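Long-range contact in ribosomal silencing factor RsfS (Chromobacterium violaceum, PDB 2ID1), which probably silences ribosomes by binding protein uL14 of the large subunit, blocking its association with the small subunit and so repressing translation: residues Ile22-Thr27 with Phe34-Val39. Residues are numbered along the deposited sequence; the frame is centred on the assembly and turned at random.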
loop_
_atom_site.group_PDB
_atom_site.type_symbol
_atom_site.label_atom_id
_atom_site.label_comp_id
_atom_site.label_asym_id
_atom_site.label_seq_id
_atom_site.Cartn_x
_atom_site.Cartn_y
_atom_site.Cartn_z
ATOM N N ILE A 22 6.498 -0.625 -6.084
ATOM C CA ILE A 22 5.508 -1.525 -5.493
ATOM C C ILE A 22 6.177 -2.800 -4.954
ATOM O O ILE A 22 6.934 -3.458 -5.664
ATOM C CB ILE A 22 4.445 -1.911 -6.530
ATOM C CG1 ILE A 22 3.775 -0.653 -7.079
ATOM C CG2 ILE A 22 3.412 -2.820 -5.894
ATOM C CD1 ILE A 22 2.749 -0.923 -8.156
ATOM N N ILE A 23 5.895 -3.142 -3.700
ATOM C CA ILE A 23 6.492 -4.327 -3.104
ATOM C C ILE A 23 5.477 -5.184 -2.360
ATOM O O ILE A 23 4.459 -4.682 -1.882
ATOM C CB ILE A 23 7.595 -3.960 -2.117
ATOM C CG1 ILE A 23 6.978 -3.481 -0.802
ATOM C CG2 ILE A 23 8.465 -2.864 -2.716
ATOM C CD1 ILE A 23 7.985 -3.296 0.296
ATOM N N GLU A 24 5.775 -6.477 -2.252
ATOM C CA GLU A 24 4.892 -7.416 -1.579
ATOM C C GLU A 24 5.665 -8.193 -0.519
ATOM O O GLU A 24 6.633 -8.871 -0.840
ATOM C CB GLU A 24 4.294 -8.387 -2.601
ATOM C CG GLU A 24 3.051 -9.118 -2.111
ATOM C CD GLU A 24 2.642 -10.271 -3.014
ATOM O OE1 GLU A 24 2.535 -10.078 -4.247
ATOM O OE2 GLU A 24 2.422 -11.382 -2.489
ATOM N N LEU A 25 5.247 -8.086 0.742
ATOM C CA LEU A 25 5.911 -8.801 1.837
ATOM C C LEU A 25 5.033 -9.905 2.411
ATOM O O LEU A 25 3.817 -9.758 2.513
ATOM C CB LEU A 25 6.303 -7.844 2.963
ATOM C CG LEU A 25 7.447 -6.875 2.659
ATOM C CD1 LEU A 25 7.684 -5.988 3.870
ATOM C CD2 LEU A 25 8.714 -7.643 2.302
ATOM N N ASP A 26 5.666 -11.006 2.794
ATOM C CA ASP A 26 4.961 -12.145 3.356
ATOM C C ASP A 26 4.965 -12.094 4.878
ATOM O O ASP A 26 5.839 -12.663 5.521
ATOM C CB ASP A 26 5.636 -13.428 2.891
ATOM C CG ASP A 26 4.826 -14.659 3.212
ATOM O OD1 ASP A 26 5.344 -15.769 2.974
ATOM O OD2 ASP A 26 3.679 -14.520 3.695
ATOM N N THR A 27 3.981 -11.426 5.458
ATOM C CA THR A 27 3.913 -11.294 6.905
ATOM C C THR A 27 3.387 -12.538 7.598
ATOM O O THR A 27 3.222 -12.564 8.826
ATOM C CB THR A 27 3.027 -10.125 7.287
ATOM O OG1 THR A 27 1.731 -10.314 6.713
ATOM C CG2 THR A 27 3.620 -8.834 6.777
ATOM N N PHE A 34 -2.629 -10.405 9.076
ATOM C CA PHE A 34 -2.683 -10.594 7.627
ATOM C C PHE A 34 -1.510 -11.425 7.093
ATOM O O PHE A 34 -0.468 -11.524 7.734
ATOM C CB PHE A 34 -2.709 -9.231 6.925
ATOM C CG PHE A 34 -1.868 -8.180 7.601
ATOM C CD1 PHE A 34 -2.452 -7.247 8.454
ATOM C CD2 PHE A 34 -0.489 -8.149 7.414
ATOM C CE1 PHE A 34 -1.669 -6.310 9.124
ATOM C CE2 PHE A 34 0.305 -7.218 8.079
ATOM C CZ PHE A 34 -0.284 -6.293 8.934
ATOM N N GLN A 35 -1.688 -12.018 5.917
ATOM C CA GLN A 35 -0.650 -12.849 5.318
ATOM C C GLN A 35 0.274 -12.092 4.366
ATOM O O GLN A 35 1.500 -12.236 4.421
ATOM C CB GLN A 35 -1.279 -14.029 4.571
ATOM C CG GLN A 35 -1.627 -15.241 5.432
ATOM C CD GLN A 35 -2.609 -14.920 6.543
ATOM O OE1 GLN A 35 -2.220 -14.475 7.633
ATOM N NE2 GLN A 35 -3.894 -15.135 6.272
ATOM N N ARG A 36 -0.314 -11.291 3.484
ATOM C CA ARG A 36 0.469 -10.527 2.526
ATOM C C ARG A 36 0.228 -9.026 2.659
ATOM O O ARG A 36 -0.899 -8.583 2.865
ATOM C CB ARG A 36 0.135 -10.990 1.109
ATOM C CG ARG A 36 1.360 -11.344 0.293
ATOM C CD ARG A 36 1.478 -12.845 0.004
ATOM N NE ARG A 36 1.412 -13.700 1.193
ATOM C CZ ARG A 36 1.692 -15.003 1.185
ATOM N NH1 ARG A 36 2.063 -15.594 0.052
ATOM N NH2 ARG A 36 1.578 -15.728 2.296
HETATM N N MSE A 37 1.303 -8.255 2.555
HETATM C CA MSE A 37 1.243 -6.801 2.650
HETATM C C MSE A 37 1.862 -6.196 1.406
HETATM O O MSE A 37 2.803 -6.745 0.846
HETATM C CB MSE A 37 2.023 -6.301 3.858
HETATM C CG MSE A 37 2.173 -4.794 3.858
HETATM SE SE MSE A 37 2.960 -4.068 5.461
HETATM C CE MSE A 37 1.390 -4.110 6.628
ATOM N N ILE A 38 1.351 -5.050 0.987
ATOM C CA ILE A 38 1.869 -4.392 -0.203
ATOM C C ILE A 38 2.097 -2.915 0.085
ATOM O O ILE A 38 1.262 -2.262 0.703
ATOM C CB ILE A 38 0.881 -4.520 -1.370
ATOM C CG1 ILE A 38 0.580 -5.993 -1.627
ATOM C CG2 ILE A 38 1.451 -3.857 -2.607
ATOM C CD1 ILE A 38 -0.473 -6.216 -2.665
ATOM N N VAL A 39 3.226 -2.388 -0.367
ATOM C CA VAL A 39 3.533 -0.987 -0.144
ATOM C C VAL A 39 3.923 -0.341 -1.466
ATOM O O VAL A 39 4.956 -0.688 -2.035
ATOM C CB VAL A 39 4.712 -0.818 0.829
ATOM C CG1 VAL A 39 5.066 0.652 0.962
ATOM C CG2 VAL A 39 4.376 -1.429 2.178
#
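Asp26 OD2 is held by two groups: Arg36 of the partner strand, in a salt bridge with NH2 to OD2 2.8 Å, and Ser28 OG, just past the strand end, in a hydrogen bond. CG and OD2 of Asp26 lie over one face of the guanidinium, CG offset toward the rim, with the carboxylate and guanidinium planes 55° apart; only OD2 makes the bridge, Asp26 OD1 staying 3.8 Å from Arg36 NH2. Glu24, on the same face of the sheet, turns its OE2 toward CG and CD of Arg36; OE2 stays 4.5 Å from Arg36 NE, beyond a salt bridge, though the nearby negative charge would probably still favour the charged arginine.

Where the strands give way to the connecting loop, Thr27 OG1 donates to Phe34 O at 2.7 Å, coming from above the carbonyl plane. A chi1 of 57° sets OG1 between the backbone N and the carbonyl carbon, where it also lies at the edge of the Phe34 ring, near CD2, while Thr27 CG2 meets the same edge at CE2. Thr27 N adds a weak bond to Gln35 O. Toward the other end the antiparallel ladder alternates: Leu25-Met37 (selenomethionine; Leu25 N to Met37 O 2.8 Å) and Ile23-Val39 are hydrogen-bonded pairs, Asp26-Arg36 and Glu24-Ile38 non-hydrogen-bonded ones. Ile23 and Val39 lie side by side, CG1 of Ile23 3.9 Å from CB of Val39.

The two strands form a beta hairpin at one side of the mixed sheet, 22-26 outermost and 36-41 next to strand 85-90. On the face of Glu24 and Ile38 lies helix 3-16, Ile11 touching both and Leu14 touching Ile38 and Ile22; on the other face Leu25 and Met37 meet Trp104, as does Thr27, and Ile23 and Val39 touch Glu101 of helix 100-103.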